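Local coordinates for protein putative O-acetylhomoserine (Thiol)-lyase (Campylobacter jejuni, PDB 4OC9) that probably catalyses the pyridoxal-phosphate-dependent replacement of the acetyloxy group of O-acetylhomoserine by a thiol, as in related trans-sulfuration enzymes, at residues L9-Y15 with V64-R68; T31-F35 with G51-S55; G99-S105 with N145-F151; K236-T240 with N249-L253. All coordinates share one frame; numbering follows the deposited sequence.

Contact 1. Residues L9-Y15 with V64-R68; sequences LALHGAY and VLGQR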
loop_
_atom_site.group_PDB
_atom_site.type_symbol
_atom_site.label_atom_id
_atom_site.label_comp_id
_atom_site.label_asym_id
_atom_site.label_seq_id
_atom_site.Cartn_x
_atom_site.Cartn_y
_atom_site.Cartn_z
ATOM N N LEU D 9 -5.780 -11.184 22.356
ATOM C CA LEU D 9 -6.421 -9.887 22.079
ATOM C C LEU D 9 -5.721 -9.086 20.975
ATOM O O LEU D 9 -6.322 -8.215 20.366
ATOM C CB LEU D 9 -6.485 -9.036 23.328
ATOM C CG LEU D 9 -7.297 -9.586 24.492
ATOM C CD1 LEU D 9 -7.104 -8.731 25.752
ATOM C CD2 LEU D 9 -8.750 -9.669 24.093
ATOM N N ALA D 10 -4.450 -9.372 20.726
ATOM C CA ALA D 10 -3.724 -8.676 19.666
ATOM C C ALA D 10 -4.101 -9.258 18.296
ATOM O O ALA D 10 -3.762 -8.690 17.254
ATOM C CB ALA D 10 -2.227 -8.806 19.865
ATOM N N LEU D 11 -4.794 -10.390 18.316
ATOM C CA LEU D 11 -5.215 -11.135 17.101
ATOM C C LEU D 11 -6.714 -11.190 16.795
ATOM O O LEU D 11 -7.114 -11.375 15.640
ATOM C CB LEU D 11 -4.707 -12.569 17.276
ATOM C CG LEU D 11 -3.190 -12.751 17.210
ATOM C CD1 LEU D 11 -2.710 -14.019 17.832
ATOM C CD2 LEU D 11 -2.741 -12.657 15.752
ATOM N N HIS D 12 -7.521 -11.069 17.843
ATOM C CA HIS D 12 -8.970 -11.115 17.762
ATOM C C HIS D 12 -9.583 -9.987 18.548
ATOM O O HIS D 12 -9.139 -9.682 19.652
ATOM C CB HIS D 12 -9.465 -12.404 18.399
ATOM C CG HIS D 12 -8.962 -13.641 17.740
ATOM N ND1 HIS D 12 -9.635 -14.256 16.713
ATOM C CD2 HIS D 12 -7.844 -14.367 17.943
ATOM C CE1 HIS D 12 -8.972 -15.328 16.334
ATOM N NE2 HIS D 12 -7.878 -15.419 17.061
ATOM N N GLY D 13 -10.628 -9.383 18.001
ATOM C CA GLY D 13 -11.304 -8.274 18.681
ATOM C C GLY D 13 -11.417 -6.990 17.853
ATOM O O GLY D 13 -10.668 -6.772 16.893
ATOM N N ALA D 14 -12.404 -6.163 18.213
ATOM C CA ALA D 14 -12.662 -4.898 17.554
ATOM C C ALA D 14 -12.826 -4.975 16.033
ATOM O O ALA D 14 -12.673 -3.967 15.372
ATOM C CB ALA D 14 -11.564 -3.911 17.905
ATOM N N TYR D 15 -13.156 -6.145 15.496
ATOM C CA TYR D 15 -13.360 -6.351 14.062
ATOM C C TYR D 15 -14.307 -7.565 13.875
ATOM O O TYR D 15 -13.901 -8.648 14.246
ATOM C CB TYR D 15 -12.028 -6.561 13.325
ATOM C CG TYR D 15 -12.192 -6.980 11.867
ATOM C CD1 TYR D 15 -12.661 -6.081 10.908
ATOM C CD2 TYR D 15 -11.791 -8.248 11.431
ATOM C CE1 TYR D 15 -12.813 -6.464 9.583
ATOM C CE2 TYR D 15 -11.923 -8.635 10.107
ATOM C CZ TYR D 15 -12.418 -7.746 9.185
ATOM O OH TYR D 15 -12.560 -8.132 7.870
ATOM N N VAL D 64 -9.826 -0.260 14.399
ATOM C CA VAL D 64 -9.543 -1.609 14.884
ATOM C C VAL D 64 -8.228 -1.562 15.685
ATOM O O VAL D 64 -8.131 -2.108 16.785
ATOM C CB VAL D 64 -9.403 -2.630 13.771
ATOM C CG1 VAL D 64 -9.020 -3.984 14.354
ATOM C CG2 VAL D 64 -10.690 -2.738 12.970
ATOM N N LEU D 65 -7.239 -0.850 15.139
ATOM C CA LEU D 65 -5.933 -0.691 15.773
ATOM C C LEU D 65 -6.071 -0.038 17.142
ATOM O O LEU D 65 -5.509 -0.493 18.134
ATOM C CB LEU D 65 -5.017 0.160 14.896
ATOM C CG LEU D 65 -3.605 0.448 15.413
ATOM C CD1 LEU D 65 -2.796 -0.820 15.734
ATOM C CD2 LEU D 65 -2.859 1.295 14.413
ATOM N N GLY D 66 -6.819 1.049 17.177
ATOM C CA GLY D 66 -7.019 1.798 18.431
ATOM C C GLY D 66 -7.617 0.953 19.530
ATOM O O GLY D 66 -7.087 0.910 20.662
ATOM N N GLN D 67 -8.690 0.243 19.203
ATOM C CA GLN D 67 -9.365 -0.568 20.194
ATOM C C GLN D 67 -8.505 -1.758 20.642
ATOM O O GLN D 67 -8.463 -2.088 21.828
ATOM C CB GLN D 67 -10.745 -1.002 19.687
ATOM C CG GLN D 67 -11.601 -1.599 20.789
ATOM C CD GLN D 67 -11.904 -0.578 21.872
ATOM O OE1 GLN D 67 -12.432 0.524 21.599
ATOM N NE2 GLN D 67 -11.618 -0.946 23.109
ATOM N N ARG D 68 -7.832 -2.401 19.713
ATOM C CA ARG D 68 -6.975 -3.508 20.100
ATOM C C ARG D 68 -5.840 -3.026 20.982
ATOM O O ARG D 68 -5.482 -3.711 21.940
ATOM C CB ARG D 68 -6.413 -4.303 18.925
ATOM C CG ARG D 68 -7.449 -5.142 18.195
ATOM C CD ARG D 68 -6.790 -5.990 17.131
ATOM N NE ARG D 68 -7.787 -6.738 16.371
ATOM C CZ ARG D 68 -7.523 -7.450 15.290
ATOM N NH1 ARG D 68 -6.303 -7.481 14.798
ATOM N NH2 ARG D 68 -8.493 -8.085 14.658
HETATM O O HOH W 1 -3.709 -6.385 15.643
HETATM O O HOH W 2 -11.016 -9.906 14.920
#
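An N-terminal loop, residues 9-15, is strapped to helix 60-73 by Arg68, whose extended side chain carries its guanidinium group under the curve of that loop. Arg68 NE donates an almost straight bond to Gly13 O (2.9 Å, 167° at the hydrogen), and this oxygen lies in the guanidinium plane. A weak second bond runs from Arg68 NH2 to the same carbonyl, and two N-H groups on one oxygen limit rotation of the flat group. Leu11 C sits over one of its faces and Val64 CG1 over the opposite one. Arginine suits this loop-to-helix junction because its N-H groups can serve one carbonyl directly and another through water: a water accepts from Arg68 NH1 and donates to Ala10 O. A second water takes the Gly13 N-H, accepts weakly from Arg68 NH2 and donates to Tyr15 O. Glycine fits position 13, since a CB at its backbone angles (phi 125°) would collide with the carbonyl oxygen of His12. Beside it, small Ala14 lets the loop come close, its CB 3.5 Å from Gln67 CB. Val64 CG2 meets Tyr15 CB at 4.1 Å, while Leu286 of helix 276-309 packs against Arg68 and Glu409 of the second subunit binds His12 NE2.

Contact 2. Residues T31-F35 with G51-S55; sequences TAYNF and GNIYS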
loop_
_atom_site.group_PDB
_atom_site.type_symbol
_atom_site.label_atom_id
_atom_site.label_comp_id
_atom_site.label_asym_id
_atom_site.label_seq_id
_atom_site.Cartn_x
_atom_site.Cartn_y
_atom_site.Cartn_z
ATOM N N THR D 31 -11.109 8.466 2.150
ATOM C CA THR D 31 -11.265 9.656 2.988
ATOM C C THR D 31 -12.669 9.961 3.397
ATOM O O THR D 31 -12.869 10.533 4.470
ATOM C CB THR D 31 -10.722 10.921 2.304
ATOM O OG1 THR D 31 -11.313 11.072 1.003
ATOM C CG2 THR D 31 -9.233 10.807 2.117
ATOM N N ALA D 32 -13.649 9.567 2.573
ATOM C CA ALA D 32 -15.050 9.879 2.898
ATOM C C ALA D 32 -15.977 8.697 2.873
ATOM O O ALA D 32 -15.678 7.665 2.309
ATOM C CB ALA D 32 -15.565 10.985 2.000
ATOM N N TYR D 33 -17.145 8.915 3.455
ATOM C CA TYR D 33 -18.155 7.890 3.576
ATOM C C TYR D 33 -19.533 8.339 3.091
ATOM O O TYR D 33 -19.914 9.499 3.214
ATOM C CB TYR D 33 -18.189 7.483 5.063
ATOM C CG TYR D 33 -16.798 7.130 5.526
ATOM C CD1 TYR D 33 -15.935 8.115 5.996
ATOM C CD2 TYR D 33 -16.307 5.825 5.398
ATOM C CE1 TYR D 33 -14.630 7.795 6.379
ATOM C CE2 TYR D 33 -15.022 5.507 5.787
ATOM C CZ TYR D 33 -14.185 6.485 6.272
ATOM O OH TYR D 33 -12.888 6.178 6.608
ATOM N N ASN D 34 -20.283 7.400 2.535
ATOM C CA ASN D 34 -21.605 7.686 2.019
ATOM C C ASN D 34 -22.648 7.601 3.117
ATOM O O ASN D 34 -22.975 6.510 3.572
ATOM C CB ASN D 34 -21.927 6.666 0.921
ATOM C CG ASN D 34 -23.259 6.923 0.209
ATOM O OD1 ASN D 34 -23.816 6.009 -0.352
ATOM N ND2 ASN D 34 -23.762 8.161 0.222
ATOM N N PHE D 35 -23.145 8.754 3.570
ATOM C CA PHE D 35 -24.164 8.767 4.602
ATOM C C PHE D 35 -25.414 8.217 3.946
ATOM O O PHE D 35 -25.674 8.501 2.776
ATOM C CB PHE D 35 -24.437 10.160 5.126
ATOM C CG PHE D 35 -23.211 10.848 5.622
ATOM C CD1 PHE D 35 -22.593 10.424 6.801
ATOM C CD2 PHE D 35 -22.689 11.919 4.946
ATOM C CE1 PHE D 35 -21.458 11.035 7.255
ATOM C CE2 PHE D 35 -21.548 12.547 5.420
ATOM C CZ PHE D 35 -20.945 12.111 6.570
ATOM N N GLY D 51 -20.136 7.423 14.435
ATOM C CA GLY D 51 -19.955 6.767 13.148
ATOM C C GLY D 51 -18.977 7.465 12.227
ATOM O O GLY D 51 -18.418 8.519 12.549
ATOM N N ASN D 52 -18.807 6.873 11.054
ATOM C CA ASN D 52 -17.891 7.399 10.049
ATOM C C ASN D 52 -18.333 8.698 9.459
ATOM O O ASN D 52 -19.505 8.877 9.105
ATOM C CB ASN D 52 -17.734 6.411 8.908
ATOM C CG ASN D 52 -17.172 5.090 9.366
ATOM O OD1 ASN D 52 -16.581 4.998 10.435
ATOM N ND2 ASN D 52 -17.325 4.069 8.534
ATOM N N ILE D 53 -17.369 9.601 9.333
ATOM C CA ILE D 53 -17.605 10.929 8.773
ATOM C C ILE D 53 -16.568 11.314 7.716
ATOM O O ILE D 53 -16.900 11.517 6.548
ATOM C CB ILE D 53 -17.549 12.014 9.862
ATOM C CG1 ILE D 53 -18.664 11.818 10.873
ATOM C CG2 ILE D 53 -17.678 13.383 9.222
ATOM C CD1 ILE D 53 -18.636 12.809 12.042
ATOM N N TYR D 54 -15.310 11.376 8.147
ATOM C CA TYR D 54 -14.197 11.759 7.302
ATOM C C TYR D 54 -12.943 11.230 7.956
ATOM O O TYR D 54 -12.755 11.392 9.169
ATOM C CB TYR D 54 -14.167 13.273 7.194
ATOM C CG TYR D 54 -13.123 13.811 6.246
ATOM C CD1 TYR D 54 -13.293 13.682 4.855
ATOM C CD2 TYR D 54 -12.047 14.545 6.707
ATOM C CE1 TYR D 54 -12.378 14.207 3.962
ATOM C CE2 TYR D 54 -11.119 15.058 5.823
ATOM C CZ TYR D 54 -11.299 14.897 4.450
ATOM O OH TYR D 54 -10.373 15.430 3.578
ATOM N N SER D 55 -12.079 10.629 7.136
ATOM C CA SER D 55 -10.828 9.996 7.615
ATOM C C SER D 55 -9.851 10.838 8.405
ATOM O O SER D 55 -9.009 10.276 9.107
ATOM C CB SER D 55 -10.130 9.184 6.524
ATOM O OG SER D 55 -10.973 8.126 6.158
HETATM O O HOH W 3 -10.557 13.736 0.528
HETATM O O HOH W 4 -18.575 11.443 4.306
#
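Thr31 and Ser55 hold two irregular segments together where they run in nearly opposite directions, one before helix 38-45 and one after it. Here the packing is tight. Ser55 N donates to Thr31 O over 2.8 Å, nearly straight at 173°, and Tyr33 OH donates to Ser55 OG, also at 2.8 Å. Thr31 O also lies beside the Tyr54 ring, 3.2 Å from CD1. The serine hydroxyl in turn binds Asn30 O, so this small side chain accepts from Tyr33 while passing its own proton to a backbone carbonyl. Tyr33 CG stands anti to its carbonyl carbon (chi1 -53°), which swings the ring across the other segment. Asn52 CB then lies over one ring face, 3.8 Å from the centroid in a CH-pi contact, while Ile53 O approaches the ring edge in its plane. The Asn52 amide stays beside the ring, its plane 43° from it, and its ND2 bonds to Gln20 of the fourth subunit.

The side chains of Phe35 and Ile53 meet more loosely, CZ to CG2 at 4.4 Å, although Phe35 CE1 comes within 3.4 Å of Asn52 O. A water there donates to both Tyr33 O (2.6 Å) and Ile53 O (2.8 Å). A further water lies between Thr31 OG1 and, weakly, Tyr54 OH. Because Tyr54 OH is hydrogen-bonded to the pyridoxal-phosphate lysine and to Ser205 of the third subunit, the contact implies an active site completed across a subunit boundary, and the Ser55 N to Thr31 O bond, one residue on from Tyr54, is consistent with fixing the backbone that carries it.

Contact 3. Residues G99-S105 with N145-F151; sequences GDNVAYS and NTKAIFF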
loop_
_atom_site.group_PDB
_atom_site.type_symbol
_atom_site.label_atom_id
_atom_site.label_comp_id
_atom_site.label_asym_id
_atom_site.label_seq_id
_atom_site.Cartn_x
_atom_site.Cartn_y
_atom_site.Cartn_z
ATOM N N GLY D 99 -0.789 29.333 29.487
ATOM C CA GLY D 99 -0.769 29.752 30.887
ATOM C C GLY D 99 -0.621 28.597 31.869
ATOM O O GLY D 99 -0.414 28.804 33.058
ATOM N N ASP D 100 -0.753 27.371 31.390
ATOM C CA ASP D 100 -0.626 26.222 32.257
ATOM C C ASP D 100 0.808 25.678 32.198
ATOM O O ASP D 100 1.650 26.150 31.429
ATOM C CB ASP D 100 -1.620 25.133 31.818
ATOM C CG ASP D 100 -3.085 25.562 31.961
ATOM O OD1 ASP D 100 -3.347 26.472 32.770
ATOM O OD2 ASP D 100 -3.961 24.956 31.272
ATOM N N ASN D 101 1.077 24.674 33.018
ATOM C CA ASN D 101 2.375 24.050 33.006
ATOM C C ASN D 101 2.206 22.540 33.090
ATOM O O ASN D 101 1.136 22.030 33.459
ATOM C CB ASN D 101 3.256 24.592 34.136
ATOM C CG ASN D 101 2.775 24.209 35.510
ATOM O OD1 ASN D 101 3.013 23.101 35.969
ATOM N ND2 ASN D 101 2.263 25.181 36.231
ATOM N N VAL D 102 3.262 21.840 32.701
ATOM C CA VAL D 102 3.258 20.388 32.738
ATOM C C VAL D 102 4.558 19.968 33.355
ATOM O O VAL D 102 5.595 20.593 33.121
ATOM C CB VAL D 102 3.119 19.717 31.336
ATOM C CG1 VAL D 102 1.795 20.101 30.680
ATOM C CG2 VAL D 102 4.274 20.104 30.413
ATOM N N ALA D 103 4.500 18.878 34.116
ATOM C CA ALA D 103 5.677 18.316 34.769
ATOM C C ALA D 103 6.187 17.154 33.913
ATOM O O ALA D 103 5.402 16.272 33.525
ATOM C CB ALA D 103 5.330 17.817 36.157
ATOM N N TYR D 104 7.494 17.130 33.660
ATOM C CA TYR D 104 8.049 16.074 32.846
ATOM C C TYR D 104 9.368 15.503 33.373
ATOM O O TYR D 104 10.194 16.200 33.932
ATOM C CB TYR D 104 8.269 16.600 31.421
ATOM C CG TYR D 104 9.413 17.599 31.275
ATOM C CD1 TYR D 104 9.278 18.929 31.661
ATOM C CD2 TYR D 104 10.608 17.219 30.687
ATOM C CE1 TYR D 104 10.326 19.832 31.514
ATOM C CE2 TYR D 104 11.642 18.118 30.511
ATOM C CZ TYR D 104 11.496 19.418 30.937
ATOM O OH TYR D 104 12.530 20.289 30.765
ATOM N N SER D 105 9.542 14.221 33.165
ATOM C CA SER D 105 10.737 13.512 33.578
ATOM C C SER D 105 11.989 14.004 32.848
ATOM O O SER D 105 11.963 14.326 31.651
ATOM C CB SER D 105 10.554 11.988 33.338
ATOM O OG SER D 105 11.746 11.281 33.587
ATOM N N ASN D 145 -1.872 24.970 38.404
ATOM C CA ASN D 145 -1.834 25.127 36.946
ATOM C C ASN D 145 -1.159 23.945 36.226
ATOM O O ASN D 145 -1.138 23.887 34.990
ATOM C CB ASN D 145 -1.140 26.422 36.566
ATOM C CG ASN D 145 -1.905 27.641 37.023
ATOM O OD1 ASN D 145 -3.149 27.654 37.045
ATOM N ND2 ASN D 145 -1.168 28.695 37.348
ATOM N N THR D 146 -0.612 23.022 37.010
ATOM C CA THR D 146 0.045 21.839 36.491
ATOM C C THR D 146 -1.052 20.917 35.990
ATOM O O THR D 146 -1.867 20.401 36.774
ATOM C CB THR D 146 0.883 21.133 37.565
ATOM O OG1 THR D 146 1.891 22.025 38.060
ATOM C CG2 THR D 146 1.552 19.875 36.968
ATOM N N LYS D 147 -1.057 20.666 34.687
ATOM C CA LYS D 147 -2.100 19.803 34.090
ATOM C C LYS D 147 -1.714 18.357 33.728
ATOM O O LYS D 147 -2.584 17.540 33.421
ATOM C CB LYS D 147 -2.599 20.474 32.826
ATOM C CG LYS D 147 -3.007 21.907 33.041
ATOM C CD LYS D 147 -4.028 22.059 34.149
ATOM C CE LYS D 147 -4.532 23.488 34.184
ATOM N NZ LYS D 147 -5.414 23.655 35.355
ATOM N N ALA D 148 -0.417 18.053 33.732
ATOM C CA ALA D 148 0.023 16.703 33.397
ATOM C C ALA D 148 1.403 16.378 33.960
ATOM O O ALA D 148 2.240 17.266 34.175
ATOM C CB ALA D 148 0.021 16.504 31.891
ATOM N N ILE D 149 1.587 15.093 34.233
ATOM C CA ILE D 149 2.834 14.523 34.764
ATOM C C ILE D 149 3.248 13.487 33.706
ATOM O O ILE D 149 2.573 12.461 33.541
ATOM C CB ILE D 149 2.637 13.904 36.133
ATOM C CG1 ILE D 149 2.262 15.016 37.139
ATOM C CG2 ILE D 149 3.919 13.227 36.548
ATOM C CD1 ILE D 149 1.924 14.540 38.537
ATOM N N PHE D 150 4.328 13.804 32.980
ATOM C CA PHE D 150 4.809 12.975 31.899
ATOM C C PHE D 150 6.105 12.268 32.158
ATOM O O PHE D 150 7.058 12.877 32.630
ATOM C CB PHE D 150 5.004 13.848 30.665
ATOM C CG PHE D 150 5.329 13.070 29.419
ATOM C CD1 PHE D 150 6.634 12.733 29.111
ATOM C CD2 PHE D 150 4.319 12.688 28.549
ATOM C CE1 PHE D 150 6.923 12.002 27.981
ATOM C CE2 PHE D 150 4.611 11.955 27.412
ATOM C CZ PHE D 150 5.915 11.609 27.135
ATOM N N PHE D 151 6.126 10.978 31.826
ATOM C CA PHE D 151 7.318 10.167 32.018
ATOM C C PHE D 151 7.266 8.912 31.155
ATOM O O PHE D 151 6.222 8.579 30.575
ATOM C CB PHE D 151 7.428 9.715 33.466
ATOM C CG PHE D 151 6.351 8.765 33.879
ATOM C CD1 PHE D 151 5.123 9.229 34.272
ATOM C CD2 PHE D 151 6.586 7.418 33.926
ATOM C CE1 PHE D 151 4.138 8.354 34.695
ATOM C CE2 PHE D 151 5.603 6.528 34.341
ATOM C CZ PHE D 151 4.370 6.999 34.719
#
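From Asn101 to Ser105 the chain runs parallel to residues 146-151, the strand axes 4.6 Å apart and 14° from exact alignment. The two are neighbours in the seven-stranded sheet of the fold type I pyridoxal-phosphate enzymes, and strand 126-130 borders 101-105 on its other edge. Asn101 N to Asn145 O and Lys147 N to Asn101 O begin the ladder. Then comes a beta bulge: Asn101 pairs with Thr146 but Ala103 with Ile149, so strand 146-151 fits in an extra residue around Lys147 and Ala148. Regular bonding resumes with Ala103 N to Ala148 O (2.8 Å) and Phe150 N to Ala103 O (2.7 Å), and Ser105 N to Phe150 O closes the run.

Ala103 and Ile149 share one face, where the short alanine leaves its neighbour room, CB 4.3 Å from Ile149 CG1. Tyr104 and Phe150 project from the other face, where helix 110-119 covers them, Tyr104 meeting Ile116 and Ser117 and Phe150 meeting Thr112. At the bulged end Asp100 lies across the aliphatic part of Lys147, its OD2 3.3 Å from CE. Lys147 NZ is beyond salt-bridge distance and bonds instead to Arg234 O. Asn101 takes the cramped torsion between N and carbonyl carbon (chi1 67°), which turns its amide toward Thr146: Thr146 OG1 donates to Asn101 OD1 over 2.6 Å, in the carbonyl plane on a lone pair.

Contact 4. Residues K236-T240 with N249-L253; sequences KAFNT and NLNTL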
loop_
_atom_site.group_PDB
_atom_site.type_symbol
_atom_site.label_atom_id
_atom_site.label_comp_id
_atom_site.label_asym_id
_atom_site.label_seq_id
_atom_site.Cartn_x
_atom_site.Cartn_y
_atom_site.Cartn_z
ATOM N N LYS D 236 -10.896 22.663 33.137
ATOM C CA LYS D 236 -12.102 23.367 32.660
ATOM C C LYS D 236 -12.535 23.058 31.224
ATOM O O LYS D 236 -13.734 23.049 30.947
ATOM C CB LYS D 236 -12.041 24.851 32.992
ATOM C CG LYS D 236 -12.150 24.987 34.501
ATOM C CD LYS D 236 -12.023 26.377 35.054
ATOM C CE LYS D 236 -11.989 26.247 36.572
ATOM N NZ LYS D 236 -11.661 27.503 37.295
ATOM N N ALA D 237 -11.592 22.701 30.351
ATOM C CA ALA D 237 -11.937 22.369 28.966
ATOM C C ALA D 237 -12.934 21.210 28.930
ATOM O O ALA D 237 -13.755 21.120 28.025
ATOM C CB ALA D 237 -10.694 22.023 28.189
ATOM N N PHE D 238 -12.902 20.346 29.930
ATOM C CA PHE D 238 -13.829 19.199 29.996
ATOM C C PHE D 238 -15.088 19.455 30.846
ATOM O O PHE D 238 -15.916 18.563 31.048
ATOM C CB PHE D 238 -13.091 17.960 30.553
ATOM C CG PHE D 238 -11.971 17.480 29.682
ATOM C CD1 PHE D 238 -12.219 16.574 28.655
ATOM C CD2 PHE D 238 -10.681 17.943 29.857
ATOM C CE1 PHE D 238 -11.198 16.130 27.828
ATOM C CE2 PHE D 238 -9.654 17.507 29.024
ATOM C CZ PHE D 238 -9.910 16.601 28.017
ATOM N N ASN D 239 -15.267 20.698 31.278
ATOM C CA ASN D 239 -16.407 21.072 32.132
ATOM C C ASN D 239 -17.036 22.412 31.823
ATOM O O ASN D 239 -17.660 23.012 32.681
ATOM C CB ASN D 239 -15.890 21.081 33.584
ATOM C CG ASN D 239 -15.462 19.709 34.049
ATOM O OD1 ASN D 239 -16.301 18.826 34.243
ATOM N ND2 ASN D 239 -14.164 19.541 34.302
ATOM N N THR D 240 -16.863 22.895 30.604
ATOM C CA THR D 240 -17.407 24.171 30.226
ATOM C C THR D 240 -17.985 24.122 28.830
ATOM O O THR D 240 -17.414 23.478 27.972
ATOM C CB THR D 240 -16.285 25.219 30.167
ATOM O OG1 THR D 240 -15.566 25.245 31.394
ATOM C CG2 THR D 240 -16.804 26.626 29.872
ATOM N N ASN D 249 -20.984 20.685 26.467
ATOM C CA ASN D 249 -20.133 20.574 27.653
ATOM C C ASN D 249 -19.802 19.101 27.761
ATOM O O ASN D 249 -20.688 18.263 27.953
ATOM C CB ASN D 249 -20.816 21.129 28.910
ATOM C CG ASN D 249 -19.898 21.115 30.125
ATOM O OD1 ASN D 249 -19.043 20.246 30.269
ATOM N ND2 ASN D 249 -20.099 22.071 31.021
ATOM N N LEU D 250 -18.525 18.787 27.621
ATOM C CA LEU D 250 -18.073 17.390 27.659
ATOM C C LEU D 250 -18.421 16.601 28.905
ATOM O O LEU D 250 -18.651 15.400 28.792
ATOM C CB LEU D 250 -16.567 17.306 27.388
ATOM C CG LEU D 250 -16.150 17.797 25.998
ATOM C CD1 LEU D 250 -14.648 17.889 25.847
ATOM C CD2 LEU D 250 -16.759 16.929 24.905
ATOM N N ASN D 251 -18.517 17.253 30.068
ATOM C CA ASN D 251 -18.846 16.506 31.287
ATOM C C ASN D 251 -20.258 15.921 31.252
ATOM O O ASN D 251 -20.640 15.154 32.126
ATOM C CB ASN D 251 -18.597 17.298 32.559
ATOM C CG ASN D 251 -19.525 18.478 32.715
ATOM O OD1 ASN D 251 -20.641 18.477 32.194
ATOM N ND2 ASN D 251 -19.076 19.494 33.458
ATOM N N THR D 252 -21.025 16.273 30.226
ATOM C CA THR D 252 -22.388 15.766 30.048
ATOM C C THR D 252 -22.439 14.447 29.283
ATOM O O THR D 252 -23.479 13.802 29.213
ATOM C CB THR D 252 -23.169 16.793 29.201
ATOM O OG1 THR D 252 -23.199 18.026 29.911
ATOM C CG2 THR D 252 -24.622 16.412 28.773
ATOM N N LEU D 253 -21.310 14.043 28.704
ATOM C CA LEU D 253 -21.267 12.828 27.884
ATOM C C LEU D 253 -20.926 11.547 28.574
ATOM O O LEU D 253 -20.045 11.499 29.412
ATOM C CB LEU D 253 -20.239 13.022 26.743
ATOM C CG LEU D 253 -20.425 14.217 25.793
ATOM C CD1 LEU D 253 -19.253 14.301 24.826
ATOM C CD2 LEU D 253 -21.749 14.139 25.042
#
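Asn239 and Asn251 meet with their side chains crossing at about a right angle and their amide planes turned 46° apart. Asn251 ND2 donates to Asn239 OD1 over 3.0 Å (160° at the hydrogen). The acceptor lies in the amide plane of Asn251, and the N-H falls on a lone pair in the carbonyl plane of Asn239, so the twist costs neither partner its alignment. A chi1 of 67° swings the Asn251 amide toward residue 239. Asparagine suits position 239, where OD1 accepts from Asn251 ND2 and Asn231 N while ND2 serves Tyr235 O and Leu229 O.

Asn249 points its two amide atoms at different tasks. Its OD1 accepts from Asn251 N at 3.0 Å, an Asx turn that leads into the 3-10 segment 250-252, and its ND2 gives a weak bond to Asn239 O (3.1 Å). Nearby, Thr240 OG1 folds back on Lys236 O at 2.9 Å.

On the apolar flank Phe238 and Leu250 lie askew to each other, CD1 to CD1 at 3.9 Å. Both segments belong to the long connection between helices 225-229 and 257-270, and this pair rests on the second of these: Phe238 touches Ile257 and Arg261, and Leu250 touches Arg261.

How the contacts relate
Along the chain, contact 1 encloses contact 2, and contacts 3 and 4 follow in turn. The first two share the N-terminal region: helix 60-73 carries one segment of contact 1 and begins soon after residues 51-55, although the two centres lie 21 Å apart. Contact 3 belongs to the seven-stranded sheet, on the opposite side of the chain's centre from contact 1, their centres 31 Å apart. Contact 4, in the connection before helix 257-270, comes within about 6 Å of contact 3, nearest atom to nearest atom. Neighbouring subunits touch contacts 1 and 2 alone, so the N-terminal region lies at the subunit interfaces, while contacts 3 and 4 are made within one subunit.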